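Probable signal peptide protein (Ralstonia solanacearum, PDB 2QGU) binds a phospholipid, captured as dipalmitoyl phosphatidylethanolamine, and, as a member of the MlaC family, probably carries phospholipids between membranes. Local coordinates at residues F101-I106 / E200-L205; V121-F126 / V135-T140; N179-V184 / G192-F197. The protein carries 13 engineered substitutions. All blocks are in the same frame, centred on the assembly; numbering follows the deposited sequence. Where two conformers were deposited one is given.

Contact 1 (F101-I106 / E200-L205); sequences FKSLLI and ERNAQL. Engineered in segment 101-106: Ser103 (natural residue Thr), Ile106 (natural residue Val).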
# COMPACT_ATOMS: atom_id res chain seq x y z
N PHE A 101 -6.48 -8.39 1.72
CA PHE A 101 -5.25 -7.91 1.09
C PHE A 101 -4.70 -6.70 1.87
O PHE A 101 -3.50 -6.65 2.18
CB PHE A 101 -5.56 -7.58 -0.38
CG PHE A 101 -4.38 -7.17 -1.22
CD1 PHE A 101 -3.08 -7.57 -0.94
CD2 PHE A 101 -4.61 -6.41 -2.37
CE1 PHE A 101 -2.02 -7.17 -1.76
CE2 PHE A 101 -3.56 -6.02 -3.20
CZ PHE A 101 -2.27 -6.40 -2.89
N LYS A 102 -5.57 -5.76 2.23
CA LYS A 102 -5.17 -4.62 3.06
C LYS A 102 -4.58 -5.07 4.39
O LYS A 102 -3.51 -4.62 4.79
CB LYS A 102 -6.35 -3.68 3.28
CG LYS A 102 -6.06 -2.51 4.18
CD LYS A 102 -7.30 -1.64 4.33
CE LYS A 102 -7.17 -0.70 5.50
NZ LYS A 102 -8.51 -0.18 5.90
N SER A 103 -5.27 -5.98 5.08
CA SER A 103 -4.76 -6.52 6.33
C SER A 103 -3.40 -7.20 6.15
O SER A 103 -2.51 -7.02 6.97
CB SER A 103 -5.78 -7.50 6.93
OG SER A 103 -5.22 -8.21 8.02
N LEU A 104 -3.26 -7.97 5.07
CA LEU A 104 -2.02 -8.67 4.74
C LEU A 104 -0.85 -7.71 4.61
O LEU A 104 0.22 -7.94 5.17
CB LEU A 104 -2.22 -9.49 3.45
CG LEU A 104 -1.04 -10.17 2.74
CD1 LEU A 104 -0.45 -11.28 3.58
CD2 LEU A 104 -1.49 -10.73 1.40
N LEU A 105 -1.06 -6.61 3.89
CA LEU A 105 -0.03 -5.59 3.71
C LEU A 105 0.31 -4.84 4.99
O LEU A 105 1.48 -4.62 5.29
CB LEU A 105 -0.41 -4.61 2.60
CG LEU A 105 -0.50 -5.19 1.19
CD1 LEU A 105 -0.86 -4.08 0.22
CD2 LEU A 105 0.82 -5.86 0.77
N ILE A 106 -0.72 -4.45 5.76
CA ILE A 106 -0.47 -3.73 7.00
C ILE A 106 0.34 -4.61 7.95
O ILE A 106 1.34 -4.16 8.52
CB ILE A 106 -1.78 -3.23 7.67
CG1 ILE A 106 -2.53 -2.24 6.77
CG2 ILE A 106 -1.48 -2.58 9.03
CD1 ILE A 106 -3.89 -1.82 7.30
N GLU A 200 -5.50 -17.71 5.14
CA GLU A 200 -4.30 -18.42 5.59
C GLU A 200 -3.13 -17.48 5.88
O GLU A 200 -2.45 -17.60 6.90
CB GLU A 200 -3.88 -19.47 4.57
CG GLU A 200 -4.86 -20.62 4.44
CD GLU A 200 -4.60 -21.48 3.22
OE1 GLU A 200 -3.54 -21.30 2.58
OE2 GLU A 200 -5.46 -22.32 2.90
N ARG A 201 -2.90 -16.53 4.97
CA ARG A 201 -1.78 -15.60 5.11
C ARG A 201 -1.95 -14.70 6.32
O ARG A 201 -1.00 -14.46 7.07
CB ARG A 201 -1.61 -14.76 3.84
CG ARG A 201 -1.09 -15.54 2.64
CD ARG A 201 0.35 -16.02 2.84
NE ARG A 201 0.72 -17.02 1.83
CZ ARG A 201 1.87 -17.69 1.79
NH1 ARG A 201 2.08 -18.57 0.83
NH2 ARG A 201 2.81 -17.47 2.71
N ASN A 202 -3.17 -14.21 6.52
CA ASN A 202 -3.46 -13.36 7.67
C ASN A 202 -3.35 -14.12 8.98
O ASN A 202 -2.88 -13.57 9.97
CB ASN A 202 -4.81 -12.67 7.51
CG ASN A 202 -4.72 -11.45 6.62
OD1 ASN A 202 -3.98 -10.51 6.92
ND2 ASN A 202 -5.45 -11.46 5.51
N ALA A 203 -3.75 -15.38 8.98
CA ALA A 203 -3.57 -16.23 10.16
C ALA A 203 -2.09 -16.44 10.48
O ALA A 203 -1.69 -16.37 11.64
CB ALA A 203 -4.29 -17.56 9.98
N GLN A 204 -1.29 -16.69 9.45
CA GLN A 204 0.16 -16.89 9.61
C GLN A 204 0.86 -15.63 10.13
O GLN A 204 1.73 -15.71 11.00
CB GLN A 204 0.79 -17.35 8.29
CG GLN A 204 2.30 -17.63 8.35
CD GLN A 204 2.65 -18.80 9.25
OE1 GLN A 204 2.18 -19.93 9.04
NE2 GLN A 204 3.49 -18.55 10.25
N LEU A 205 0.48 -14.47 9.60
CA LEU A 205 1.05 -13.19 10.05
C LEU A 205 0.63 -12.84 11.48
O LEU A 205 1.40 -12.21 12.22
CB LEU A 205 0.65 -12.06 9.10
CG LEU A 205 1.34 -12.01 7.73
CD1 LEU A 205 0.52 -11.18 6.77
CD2 LEU A 205 2.75 -11.44 7.85
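Ser103 and Asn202 meet through their polar ends. Ser103 OG donates a hydrogen bond to Asn202 OD1 at 2.8 Å. The hydroxyl comes from above the carbonyl plane, 61° out of it. Ser103 is an engineered residue (Thr in the natural sequence). Its OG stands anti to the backbone N (chi1 170°), on the side where Asn202 approaches. The same OG is also hydrogen-bonded to Arg107 NE, one turn further on. The other end of the Asn202 amide is held too, since ND2 bonds to Gly100 O. The Asn202 side chain therefore spans from its own helix to both a side chain and a backbone carbonyl of the other. Leu104 N lies 3.2 Å from Asn202 OD1, but the angle is too poor for a bond.

These residues join helix 91-114 to the C-terminal helix 191-206 of the MlaC fold. The two run in broadly the same direction, with the segment axes at 29° and 9.5 Å apart. An apolar patch flanks the polar pair. Leu104 was modelled in two conformers, and one is described here. The Leu104 side chain lies alongside that of Arg201 and points the same way, with Leu104 CD1 3.7 Å from Arg201 CB. The arginine chain bends at chi2 and its end leads away from helix 91-114. Leu205 instead crosses Leu104 at about a right angle. The 3.3 Å approach of their CD1 atoms is doubtful.

Contact 2 (V121-F126 / V135-T140); sequences VAYKPF and VVVRST. Engineered in segment 121-126: Ala122 (natural residue Ser).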
# COMPACT_ATOMS: atom_id res chain seq x y z
N VAL A 121 12.77 11.97 4.16
CA VAL A 121 12.55 11.58 2.77
C VAL A 121 12.84 12.73 1.81
O VAL A 121 12.44 13.88 2.06
CB VAL A 121 11.11 11.00 2.56
CG1 VAL A 121 10.05 11.96 3.06
CG2 VAL A 121 10.87 10.63 1.10
N ALA A 122 13.56 12.41 0.74
CA ALA A 122 13.87 13.36 -0.31
C ALA A 122 13.15 12.89 -1.57
O ALA A 122 13.11 11.69 -1.86
CB ALA A 122 15.36 13.41 -0.55
N TYR A 123 12.58 13.84 -2.30
CA TYR A 123 11.88 13.54 -3.54
C TYR A 123 12.76 13.81 -4.75
O TYR A 123 13.48 14.82 -4.81
CB TYR A 123 10.52 14.26 -3.61
CG TYR A 123 9.59 13.65 -2.60
CD1 TYR A 123 8.76 12.59 -2.95
CD2 TYR A 123 9.63 14.04 -1.27
CE1 TYR A 123 7.95 11.97 -2.01
CE2 TYR A 123 8.83 13.42 -0.31
CZ TYR A 123 8.00 12.39 -0.69
OH TYR A 123 7.22 11.77 0.27
N LYS A 124 12.71 12.88 -5.70
CA LYS A 124 13.38 13.05 -6.98
C LYS A 124 12.51 13.96 -7.86
O LYS A 124 11.34 14.19 -7.54
CB LYS A 124 13.63 11.68 -7.62
CG LYS A 124 14.62 10.82 -6.83
CD LYS A 124 14.73 9.43 -7.44
CE LYS A 124 15.73 8.60 -6.65
NZ LYS A 124 15.85 7.23 -7.22
N PRO A 125 13.08 14.49 -8.95
CA PRO A 125 12.27 15.36 -9.80
C PRO A 125 10.98 14.68 -10.27
O PRO A 125 10.99 13.49 -10.59
CB PRO A 125 13.18 15.61 -11.01
CG PRO A 125 14.56 15.45 -10.47
CD PRO A 125 14.45 14.35 -9.47
N PHE A 126 9.90 15.44 -10.28
CA PHE A 126 8.66 14.97 -10.88
C PHE A 126 8.76 15.16 -12.38
O PHE A 126 8.98 16.28 -12.86
CB PHE A 126 7.45 15.72 -10.32
CG PHE A 126 6.15 15.22 -10.85
CD1 PHE A 126 5.65 13.98 -10.47
CD2 PHE A 126 5.42 15.98 -11.77
CE1 PHE A 126 4.45 13.51 -10.97
CE2 PHE A 126 4.21 15.51 -12.28
CZ PHE A 126 3.73 14.27 -11.88
N VAL A 135 0.58 9.00 -12.96
CA VAL A 135 1.99 9.41 -12.91
C VAL A 135 2.76 8.63 -11.85
O VAL A 135 2.16 7.90 -11.05
CB VAL A 135 2.12 10.94 -12.63
CG1 VAL A 135 1.33 11.74 -13.67
CG2 VAL A 135 1.65 11.27 -11.23
N VAL A 136 4.08 8.79 -11.84
CA VAL A 136 4.93 8.19 -10.81
C VAL A 136 5.64 9.29 -10.04
O VAL A 136 6.14 10.25 -10.63
CB VAL A 136 5.94 7.19 -11.44
CG1 VAL A 136 7.02 6.75 -10.45
CG2 VAL A 136 5.19 5.97 -11.99
N VAL A 137 5.63 9.16 -8.71
CA VAL A 137 6.40 10.03 -7.82
C VAL A 137 7.51 9.18 -7.21
O VAL A 137 7.25 8.11 -6.66
CB VAL A 137 5.50 10.61 -6.70
CG1 VAL A 137 6.33 11.35 -5.64
CG2 VAL A 137 4.43 11.53 -7.30
N ARG A 138 8.75 9.64 -7.34
CA ARG A 138 9.90 8.87 -6.88
C ARG A 138 10.57 9.54 -5.68
O ARG A 138 10.68 10.76 -5.62
CB ARG A 138 10.91 8.68 -8.01
CG ARG A 138 10.32 8.05 -9.28
CD ARG A 138 11.42 7.61 -10.24
NE ARG A 138 12.20 6.52 -9.66
CZ ARG A 138 13.49 6.28 -9.91
NH1 ARG A 138 14.18 7.08 -10.72
NH2 ARG A 138 14.09 5.27 -9.32
N SER A 139 11.01 8.73 -4.73
CA SER A 139 11.58 9.25 -3.49
C SER A 139 12.63 8.32 -2.91
O SER A 139 12.73 7.15 -3.29
CB SER A 139 10.48 9.51 -2.45
OG SER A 139 10.11 8.32 -1.76
N THR A 140 13.42 8.88 -1.98
CA THR A 140 14.44 8.12 -1.26
C THR A 140 14.30 8.43 0.23
O THR A 140 14.39 9.59 0.64
CB THR A 140 15.87 8.51 -1.70
OG1 THR A 140 15.99 8.46 -3.13
CG2 THR A 140 16.89 7.58 -1.06
O HOH W 1 8.18 8.71 0.22
O HOH W 2 13.41 6.19 -5.99
O HOH W 3 16.03 6.06 -4.29
O HOH W 4 9.00 12.14 -8.75
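Tyr123 and Ser139 form a non-hydrogen-bonded pair in the antiparallel beta hairpin of strands 120-123 and 134-143, at the edge of the five-stranded sheet. Ala122, an engineered residue (Ser in the natural sequence), and Thr140 form the neighbouring hydrogen-bonded pair. After Tyr123 the first strand ends, but Lys124 N still bonds to Arg138 O at 2.9 Å.

The Tyr123 ring reaches toward the partner strand, with CE1 3.6 Å from Ser139 CB. Val137 is a fork set between two aromatic rings. Its CG1 packs on Tyr123 CD1 at 3.8 Å, and its CG2 approaches Phe126 CE1 at 4.2 Å. Phe126 CG stands anti to the backbone N (chi1 -177°), and the ring comes nearer the strand. Val135 CG2 lies at the ring edge, near its plane, 3.6 Å from Phe126 CE1. Val39 and Gln32 of helix 31-47 also touch Tyr123.

On the opposite side, Lys124 stretches out and crosses Arg138, its CD 4.0 Å above one face of the guanidinium, toward the rim. Lys124 NZ lies 3.4 Å from Arg138 NH2, two positive charges close together. Two waters accept from NZ and link it to Ser139 O and Thr140 OG1. Asp151 forms a salt bridge to Arg138 NE and may ease the repulsion. Back on the Tyr123 side, water 1 donates to both Tyr123 OH and Ser139 OG, and Ser139 OG also bonds to Leu150 O.

Contact 3 (N179-V184 / G192-F197); sequences NQFADV and GGLVQF. Engineered in segment 179-184: Asp183 (natural residue Glu). Engineered in segment 192-197: Gly192 (natural residue Ser).
Gly193 O accepts the backbone hydrogen bond of Phe197 N at 2.9 Å, and Val184 CG1 of the other helix lies against the same oxygen. The contact joins the last two helices of the fold, 173-188 and 191-206. A very short link connects them, and the segment axes stand at 117°, so the chain turns a sharp corner here.

Val184 and Phe197 fill the middle of the corner, and their side chains cross at about a right angle. Val184 CG2 sits over the centre of the Phe197 ring, 3.5 Å from the centroid and only 6° off the ring normal. This is a CH-pi contact. The other branch, CG1, stands anti to the backbone N (chi1 168°) and meets Phe197 CB at 3.5 Å. The valine thus straddles the base and the face of the phenylalanine.

Gln180, one turn before Val184, reaches the same ring from its edge. Its chain is extended beyond CG, and NE2 comes within 3.4 Å of Phe197 CE2, near the ring plane. The amide is turned steeply against the ring.

Phe181 and Leu194 make a second aliphatic-aromatic pair. Leu194 CD1 lies over one face of the Phe181 ring, offset toward the rim, 3.9 Å from its centroid. This too is a CH-pi contact. Leu194 CD2 touches Phe181 CD2 at 3.9 Å, so both methyls of the fork press on the phenylalanine. Ile97 of helix 91-114 also touches Leu194.

Two methyl-on-ring CH-pi contacts are central to this buried contact. Between these two segments the corner therefore rests on close apolar fit, while polar ties of the two helices, such as the salt bridge of Glu200 to Arg188, lie elsewhere.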
# COMPACT_ATOMS: atom_id res chain seq x y z
N ASN A 179 0.82 -11.43 -9.67
CA ASN A 179 1.40 -12.72 -10.00
C ASN A 179 1.11 -13.76 -8.93
O ASN A 179 0.75 -14.90 -9.25
CB ASN A 179 2.90 -12.60 -10.24
CG ASN A 179 3.23 -11.77 -11.46
OD1 ASN A 179 4.24 -11.05 -11.48
ND2 ASN A 179 2.40 -11.86 -12.49
N GLN A 180 1.23 -13.37 -7.67
CA GLN A 180 0.96 -14.27 -6.56
C GLN A 180 -0.50 -14.72 -6.58
O GLN A 180 -0.78 -15.92 -6.43
CB GLN A 180 1.30 -13.60 -5.23
CG GLN A 180 1.10 -14.48 -4.01
CD GLN A 180 1.59 -13.81 -2.76
OE1 GLN A 180 2.80 -13.64 -2.56
NE2 GLN A 180 0.66 -13.40 -1.91
N PHE A 181 -1.42 -13.78 -6.77
CA PHE A 181 -2.85 -14.10 -6.75
C PHE A 181 -3.26 -14.95 -7.94
O PHE A 181 -4.10 -15.85 -7.79
CB PHE A 181 -3.73 -12.84 -6.68
CG PHE A 181 -3.63 -12.07 -5.37
CD1 PHE A 181 -2.88 -12.53 -4.28
CD2 PHE A 181 -4.34 -10.88 -5.23
CE1 PHE A 181 -2.82 -11.79 -3.08
CE2 PHE A 181 -4.29 -10.15 -4.03
CZ PHE A 181 -3.53 -10.61 -2.97
N ALA A 182 -2.70 -14.69 -9.12
CA ALA A 182 -3.04 -15.48 -10.30
C ALA A 182 -2.63 -16.94 -10.08
O ALA A 182 -3.37 -17.86 -10.46
CB ALA A 182 -2.38 -14.92 -11.55
N ASP A 183 -1.48 -17.14 -9.45
CA ASP A 183 -0.97 -18.47 -9.18
C ASP A 183 -1.89 -19.24 -8.23
O ASP A 183 -2.21 -20.41 -8.47
CB ASP A 183 0.45 -18.39 -8.62
CG ASP A 183 1.01 -19.73 -8.24
OD1 ASP A 183 1.25 -20.55 -9.15
OD2 ASP A 183 1.20 -19.95 -7.03
N VAL A 184 -2.33 -18.56 -7.17
CA VAL A 184 -3.26 -19.13 -6.19
C VAL A 184 -4.59 -19.48 -6.85
O VAL A 184 -5.11 -20.58 -6.67
CB VAL A 184 -3.47 -18.17 -4.99
CG1 VAL A 184 -4.64 -18.62 -4.12
CG2 VAL A 184 -2.18 -18.05 -4.17
N GLY A 192 -12.72 -18.17 -4.91
CA GLY A 192 -12.88 -18.73 -3.58
C GLY A 192 -11.56 -19.20 -3.01
O GLY A 192 -11.31 -19.05 -1.81
N GLY A 193 -10.72 -19.77 -3.87
CA GLY A 193 -9.37 -20.19 -3.49
C GLY A 193 -8.52 -19.04 -2.99
O GLY A 193 -7.75 -19.19 -2.03
N LEU A 194 -8.66 -17.89 -3.64
CA LEU A 194 -7.92 -16.70 -3.22
C LEU A 194 -8.36 -16.19 -1.85
O LEU A 194 -7.53 -15.81 -1.02
CB LEU A 194 -8.02 -15.59 -4.27
CG LEU A 194 -7.27 -14.30 -3.91
CD1 LEU A 194 -5.78 -14.56 -3.70
CD2 LEU A 194 -7.47 -13.24 -4.95
N VAL A 195 -9.67 -16.19 -1.60
CA VAL A 195 -10.20 -15.82 -0.28
C VAL A 195 -9.61 -16.73 0.80
O VAL A 195 -9.14 -16.26 1.84
CB VAL A 195 -11.75 -15.86 -0.26
CG1 VAL A 195 -12.29 -15.60 1.16
CG2 VAL A 195 -12.34 -14.86 -1.25
N GLN A 196 -9.61 -18.03 0.53
CA GLN A 196 -9.02 -19.02 1.44
C GLN A 196 -7.54 -18.73 1.69
O GLN A 196 -7.08 -18.76 2.84
CB GLN A 196 -9.20 -20.42 0.85
CG GLN A 196 -8.69 -21.57 1.72
CD GLN A 196 -8.77 -22.90 1.00
OE1 GLN A 196 -8.17 -23.09 -0.06
NE2 GLN A 196 -9.52 -23.84 1.57
N PHE A 197 -6.79 -18.45 0.62
CA PHE A 197 -5.37 -18.14 0.71
C PHE A 197 -5.12 -16.89 1.56
O PHE A 197 -4.22 -16.89 2.41
CB PHE A 197 -4.80 -17.96 -0.70
CG PHE A 197 -3.39 -17.42 -0.75
CD1 PHE A 197 -2.30 -18.26 -0.51
CD2 PHE A 197 -3.16 -16.09 -1.07
CE1 PHE A 197 -1.00 -17.76 -0.58
CE2 PHE A 197 -1.86 -15.59 -1.13
CZ PHE A 197 -0.78 -16.43 -0.89

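Contacts 1 and 3 lie on the same side of the chain's centre, with their own centres 13 Å apart. Both use helix 191-206, and they touch where Phe101 CD1 meets Phe181 CZ at 3.7 Å. Together they tie the C-terminal helix to helices 91-114 and 173-188. Contact 2 sits on the opposite side, at the edge of the sheet, about 28 Å from contact 1 and 32 Å from contact 3, centre to centre. Along the chain, contact 1 closes a loop that contains contact 2 and then contact 3. Strand 120-123 is the next element after helix 91-114. That helix also lends Leu105 to the phospholipid pocket, so it touches both the C-terminal helices and the lipid.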